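Local coordinates for protein GphF (Cystobacter violaceus, PDB 6MFC) that is a GNAT-like decarboxylase that probably acts in the initiation of polyketide biosynthesis, at residues G95-E100 / Y201-V206; L112-L117 / L131-V136. All coordinates share one frame; numbering follows the deposited sequence.

Interaction 1: G95-E100 / Y201-V206. With GOL (glycerol), chain D.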
loop_
_atom_site.group_PDB
_atom_site.type_symbol
_atom_site.label_atom_id
_atom_site.label_comp_id
_atom_site.label_asym_id
_atom_site.label_seq_id
_atom_site.Cartn_x
_atom_site.Cartn_y
_atom_site.Cartn_z
ATOM N N GLY A 95 -13.653 -8.491 -3.729
ATOM C CA GLY A 95 -13.908 -8.394 -5.158
ATOM C C GLY A 95 -13.678 -7.014 -5.733
ATOM O O GLY A 95 -14.397 -6.595 -6.649
ATOM N N ALA A 96 -12.690 -6.297 -5.213
ATOM C CA ALA A 96 -12.376 -4.949 -5.657
ATOM C C ALA A 96 -11.252 -4.979 -6.683
ATOM O O ALA A 96 -10.313 -5.771 -6.569
ATOM C CB ALA A 96 -11.977 -4.066 -4.473
ATOM N N ARG A 97 -11.356 -4.116 -7.689
ATOM C CA ARG A 97 -10.307 -3.942 -8.679
ATOM C C ARG A 97 -9.383 -2.802 -8.259
ATOM O O ARG A 97 -9.770 -1.902 -7.512
ATOM C CB ARG A 97 -10.904 -3.660 -10.059
ATOM C CG ARG A 97 -11.861 -4.737 -10.544
ATOM C CD ARG A 97 -11.128 -5.900 -11.192
ATOM N NE ARG A 97 -10.858 -5.651 -12.606
ATOM C CZ ARG A 97 -10.459 -6.582 -13.468
ATOM N NH1 ARG A 97 -10.282 -7.834 -13.064
ATOM N NH2 ARG A 97 -10.240 -6.262 -14.736
ATOM N N HIS A 98 -8.141 -2.858 -8.747
ATOM C CA HIS A 98 -7.158 -1.838 -8.389
ATOM C C HIS A 98 -7.545 -0.476 -8.947
ATOM O O HIS A 98 -7.391 0.549 -8.270
ATOM C CB HIS A 98 -5.771 -2.246 -8.892
ATOM C CG HIS A 98 -4.673 -1.328 -8.457
ATOM N ND1 HIS A 98 -4.411 -1.061 -7.130
ATOM C CD2 HIS A 98 -3.767 -0.619 -9.170
ATOM C CE1 HIS A 98 -3.393 -0.224 -7.045
ATOM N NE2 HIS A 98 -2.983 0.060 -8.269
ATOM N N SER A 99 -8.044 -0.444 -10.182
ATOM C CA SER A 99 -8.377 0.826 -10.814
ATOM C C SER A 99 -9.688 1.400 -10.293
ATOM O O SER A 99 -9.839 2.624 -10.221
ATOM C CB SER A 99 -8.442 0.646 -12.332
ATOM O OG SER A 99 -9.264 -0.454 -12.676
ATOM N N GLU A 100 -10.631 0.544 -9.920
ATOM C CA GLU A 100 -11.968 0.978 -9.513
ATOM C C GLU A 100 -12.069 1.056 -7.990
ATOM O O GLU A 100 -12.928 0.434 -7.364
ATOM C CB GLU A 100 -13.020 0.032 -10.084
ATOM C CG GLU A 100 -12.617 -0.632 -11.391
ATOM C CD GLU A 100 -13.577 -1.735 -11.797
ATOM O OE1 GLU A 100 -14.678 -1.809 -11.213
ATOM O OE2 GLU A 100 -13.230 -2.531 -12.694
ATOM N N TYR A 201 -7.389 -8.897 -8.898
ATOM C CA TYR A 201 -7.393 -7.542 -8.353
ATOM C C TYR A 201 -6.667 -6.571 -9.275
ATOM O O TYR A 201 -7.121 -5.439 -9.477
ATOM C CB TYR A 201 -6.756 -7.541 -6.963
ATOM C CG TYR A 201 -6.454 -6.164 -6.412
ATOM C CD1 TYR A 201 -7.410 -5.454 -5.701
ATOM C CD2 TYR A 201 -5.204 -5.581 -6.589
ATOM C CE1 TYR A 201 -7.137 -4.198 -5.192
ATOM C CE2 TYR A 201 -4.923 -4.326 -6.087
ATOM C CZ TYR A 201 -5.893 -3.639 -5.387
ATOM O OH TYR A 201 -5.615 -2.388 -4.883
ATOM N N ARG A 202 -5.541 -6.995 -9.842
ATOM C CA ARG A 202 -4.679 -6.125 -10.642
ATOM C C ARG A 202 -4.131 -6.946 -11.798
ATOM O O ARG A 202 -3.012 -7.470 -11.739
ATOM C CB ARG A 202 -3.555 -5.540 -9.786
ATOM C CG ARG A 202 -2.813 -4.368 -10.397
ATOM C CD ARG A 202 -1.826 -3.798 -9.392
ATOM N NE ARG A 202 -1.152 -2.603 -9.886
ATOM C CZ ARG A 202 -0.244 -1.924 -9.194
ATOM N NH1 ARG A 202 0.100 -2.323 -7.978
ATOM N NH2 ARG A 202 0.322 -0.845 -9.718
ATOM N N PRO A 203 -4.905 -7.083 -12.879
ATOM C CA PRO A 203 -4.511 -8.006 -13.960
ATOM C C PRO A 203 -3.163 -7.700 -14.588
ATOM O O PRO A 203 -2.540 -8.615 -15.141
ATOM C CB PRO A 203 -5.647 -7.853 -14.980
ATOM C CG PRO A 203 -6.813 -7.390 -14.174
ATOM C CD PRO A 203 -6.240 -6.505 -13.105
ATOM N N GLU A 204 -2.690 -6.454 -14.533
ATOM C CA GLU A 204 -1.372 -6.140 -15.071
ATOM C C GLU A 204 -0.240 -6.574 -14.150
ATOM O O GLU A 204 0.922 -6.548 -14.569
ATOM C CB GLU A 204 -1.254 -4.640 -15.360
ATOM C CG GLU A 204 -1.360 -3.745 -14.135
ATOM C CD GLU A 204 -2.790 -3.374 -13.798
ATOM O OE1 GLU A 204 -3.720 -4.025 -14.321
ATOM O OE2 GLU A 204 -2.987 -2.423 -13.012
ATOM N N ASP A 205 -0.549 -6.969 -12.913
ATOM C CA ASP A 205 0.454 -7.457 -11.967
ATOM C C ASP A 205 0.639 -8.953 -12.210
ATOM O O ASP A 205 0.114 -9.808 -11.494
ATOM C CB ASP A 205 0.026 -7.153 -10.537
ATOM C CG ASP A 205 1.160 -7.295 -9.542
ATOM O OD1 ASP A 205 2.278 -7.671 -9.955
ATOM O OD2 ASP A 205 0.931 -7.021 -8.344
ATOM N N VAL A 206 1.408 -9.265 -13.255
ATOM C CA VAL A 206 1.578 -10.653 -13.673
ATOM C C VAL A 206 2.404 -11.439 -12.661
ATOM O O VAL A 206 2.195 -12.646 -12.486
ATOM C CB VAL A 206 2.208 -10.710 -15.077
ATOM C CG1 VAL A 206 2.200 -12.134 -15.611
ATOM C CG2 VAL A 206 1.475 -9.775 -16.023
HETATM C C1 GOL D . -0.705 1.907 -6.512
HETATM O O1 GOL D . -0.117 2.441 -5.368
HETATM C C2 GOL D . 0.093 2.449 -7.718
HETATM O O2 GOL D . -0.472 2.075 -8.929
HETATM C C3 GOL D . 1.520 1.881 -7.529
HETATM O O3 GOL D . 1.382 0.529 -7.234
#

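Interaction 2: L112-L117 / L131-V136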
loop_
_atom_site.group_PDB
_atom_site.type_symbol
_atom_site.label_atom_id
_atom_site.label_comp_id
_atom_site.label_asym_id
_atom_site.label_seq_id
_atom_site.Cartn_x
_atom_site.Cartn_y
_atom_site.Cartn_z
ATOM N N LEU A 112 -9.248 2.720 7.495
ATOM C CA LEU A 112 -8.461 3.533 6.574
ATOM C C LEU A 112 -7.691 2.614 5.634
ATOM O O LEU A 112 -6.920 1.761 6.087
ATOM C CB LEU A 112 -7.507 4.450 7.340
ATOM C CG LEU A 112 -6.659 5.428 6.525
ATOM C CD1 LEU A 112 -7.537 6.449 5.823
ATOM C CD2 LEU A 112 -5.635 6.118 7.415
ATOM N N GLN A 113 -7.900 2.788 4.332
ATOM C CA GLN A 113 -7.318 1.915 3.321
ATOM C C GLN A 113 -6.029 2.520 2.779
ATOM O O GLN A 113 -6.010 3.680 2.360
ATOM C CB GLN A 113 -8.297 1.681 2.172
ATOM C CG GLN A 113 -7.708 0.873 1.030
ATOM C CD GLN A 113 -8.530 0.975 -0.235
ATOM O OE1 GLN A 113 -9.477 1.757 -0.313
ATOM N NE2 GLN A 113 -8.170 0.185 -1.239
ATOM N N LEU A 114 -4.960 1.727 2.777
ATOM C CA LEU A 114 -3.697 2.148 2.186
ATOM C C LEU A 114 -3.761 1.952 0.676
ATOM O O LEU A 114 -3.880 0.820 0.197
ATOM C CB LEU A 114 -2.531 1.357 2.779
ATOM C CG LEU A 114 -2.119 1.660 4.219
ATOM C CD1 LEU A 114 -1.015 0.716 4.676
ATOM C CD2 LEU A 114 -1.675 3.106 4.346
ATOM N N LEU A 115 -3.691 3.051 -0.071
ATOM C CA LEU A 115 -3.647 2.965 -1.525
ATOM C C LEU A 115 -2.229 2.811 -2.052
ATOM O O LEU A 115 -2.038 2.285 -3.154
ATOM C CB LEU A 115 -4.301 4.202 -2.146
ATOM C CG LEU A 115 -5.781 4.402 -1.815
ATOM C CD1 LEU A 115 -6.304 5.669 -2.463
ATOM C CD2 LEU A 115 -6.594 3.199 -2.258
ATOM N N GLY A 116 -1.233 3.251 -1.288
ATOM C CA GLY A 116 0.147 3.141 -1.713
ATOM C C GLY A 116 1.136 3.626 -0.676
ATOM O O GLY A 116 0.822 4.496 0.142
ATOM N N LEU A 117 2.339 3.055 -0.696
ATOM C CA LEU A 117 3.440 3.492 0.162
ATOM C C LEU A 117 4.719 3.312 -0.649
ATOM O O LEU A 117 5.199 2.187 -0.821
ATOM C CB LEU A 117 3.480 2.708 1.469
ATOM C CG LEU A 117 4.541 3.090 2.507
ATOM C CD1 LEU A 117 3.994 2.905 3.912
ATOM C CD2 LEU A 117 5.813 2.272 2.333
ATOM N N LEU A 131 9.254 3.629 8.655
ATOM C CA LEU A 131 8.918 4.882 9.322
ATOM C C LEU A 131 7.571 5.410 8.844
ATOM O O LEU A 131 6.728 5.810 9.654
ATOM C CB LEU A 131 10.017 5.917 9.085
ATOM C CG LEU A 131 9.752 7.301 9.685
ATOM C CD1 LEU A 131 9.587 7.211 11.194
ATOM C CD2 LEU A 131 10.859 8.276 9.322
ATOM N N LEU A 132 7.350 5.416 7.527
ATOM C CA LEU A 132 6.075 5.887 6.993
ATOM C C LEU A 132 4.924 5.004 7.455
ATOM O O LEU A 132 3.852 5.507 7.814
ATOM C CB LEU A 132 6.125 5.938 5.464
ATOM C CG LEU A 132 6.948 7.049 4.809
ATOM C CD1 LEU A 132 6.874 6.935 3.294
ATOM C CD2 LEU A 132 6.472 8.420 5.269
ATOM N N LEU A 133 5.127 3.684 7.455
ATOM C CA LEU A 133 4.072 2.771 7.878
ATOM C C LEU A 133 3.702 3.003 9.338
ATOM O O LEU A 133 2.530 3.217 9.666
ATOM C CB LEU A 133 4.510 1.323 7.656
ATOM C CG LEU A 133 3.536 0.253 8.153
ATOM C CD1 LEU A 133 2.177 0.413 7.492
ATOM C CD2 LEU A 133 4.095 -1.138 7.906
ATOM N N GLU A 134 4.695 2.967 10.230
ATOM C CA GLU A 134 4.430 3.218 11.642
ATOM C C GLU A 134 3.923 4.632 11.891
ATOM O O GLU A 134 3.271 4.871 12.913
ATOM C CB GLU A 134 5.689 2.957 12.470
ATOM C CG GLU A 134 5.963 1.484 12.738
ATOM C CD GLU A 134 4.948 0.861 13.681
ATOM O OE1 GLU A 134 4.273 1.616 14.412
ATOM O OE2 GLU A 134 4.826 -0.382 13.692
ATOM N N PHE A 135 4.206 5.570 10.985
ATOM C CA PHE A 135 3.641 6.909 11.111
ATOM C C PHE A 135 2.154 6.906 10.783
ATOM O O PHE A 135 1.355 7.535 11.488
ATOM C CB PHE A 135 4.390 7.883 10.202
ATOM C CG PHE A 135 3.963 9.315 10.361
ATOM C CD1 PHE A 135 2.957 9.845 9.569
ATOM C CD2 PHE A 135 4.570 10.132 11.300
ATOM C CE1 PHE A 135 2.563 11.161 9.715
ATOM C CE2 PHE A 135 4.182 11.452 11.450
ATOM C CZ PHE A 135 3.178 11.967 10.657
ATOM N N VAL A 136 1.766 6.208 9.713
ATOM C CA VAL A 136 0.355 6.110 9.350
ATOM C C VAL A 136 -0.421 5.371 10.430
ATOM O O VAL A 136 -1.514 5.790 10.829
ATOM C CB VAL A 136 0.203 5.424 7.980
ATOM C CG1 VAL A 136 -1.260 5.130 7.686
ATOM C CG2 VAL A 136 0.808 6.288 6.891
#

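Interaction 1: G95-E100 / Y201-V206
Two loops that link strands of the GNAT sheet, one joining 77-87 to 111-119 and the other 193-198 to 212-218, come together where H98 meets Y201 and R202 beside a bound glycerol. Y201 is gripped twice by H98: its carbonyl O accepts from H98 N at 2.9 Å, and its OH bonds H98 ND1, also at 2.9 Å, in a nearly straight bond at the edge of the imidazole. Meanwhile H98 CB sits over the face of the tyrosine ring, 4.0 Å from its centroid. With CG anti to the backbone N (chi1 -174°), the imidazole swings beyond this ring, where ND1 can reach the hydroxyl. The other imidazole nitrogen, NE2, points at glycerol O2, 3.3 Å away. H98 and R202 thus flank the glycerol, which is probably from the crystallisation liquor but may mark a polar pocket. The extended chain of R202 runs alongside H98, CD over the imidazole face, and the guanidinium stacks on that ring with planes 28° apart, while NH2 donates to glycerol O3 at 3.0 Å and NH1 to the same oxygen. E204 OE2 lies at the guanidinium edge, a long salt bridge of 3.6 Å from R202 NE.

Interaction 2: L112-L117 / L131-V136
L114 and L117 both turn their side chains toward helix 131-136 although two residues separate them, a spacing that a regular strand would not give. The cause is a classic beta bulge: L115 and G116 together face Y83 on the adjoining strand 77-87, and the alternation of sides shifts by one residue. L112, L114 and L117 thus present one apolar row to the helix, whose axis runs 10.3 Å away and nearly antiparallel, at 152°.

L117 comes closest to the helix. Its CG stands anti to the backbone N (chi1 -177°), which carries CD1 against the helix backbone, 3.8 Å from L133 N and 4.0 Å from L132 CB. This one methyl therefore sits where the two helix residues join. Further back along the strand, L114 forks: CD2 meets V136 CG1 at 3.9 Å, the two side chains running antiparallel and overlapping at their methyls, while CD1 lies 4.3 Å from L133 CD1. L112 CD2 touches the same V136 methyl more loosely, at 4.5 Å. No hydrogen bond crosses this interface; the side chains that meet are all aliphatic.

The contact is the first half of a beta-alpha-beta crossover, strand 111-119 to helix 128-140 to the parallel strand 148-153, a central unit of the GNAT fold. V136 also touches T82 of strand 77-87, L132 reaches I28 on strand 27-30, and L133 packs on F186 and H190 of helix 182-190.

How the interactions relate
A glycerol links the two contacts indirectly: held by H98 and R202 of interaction 1, it is also bonded to the carbonyl O of L115, its O1 lying 2.9 Å from L115 O at the bulge of interaction 2. The centres of interactions 1 and 2 are about 20 Å apart, and the nearest atoms of interactions 1 and 2 are about 5 Å apart, without touching. Interaction 2 lies, along the chain, within the long loop closed by interaction 1. L101 adds a second bridge, packing on A96 and Y201 as well as on Q113 and L115. Another glycerol and a pentaethylene glycol approach L117; though probably from the crystallisation liquor, these molecules are consistent with a pocket beside the bulged strand.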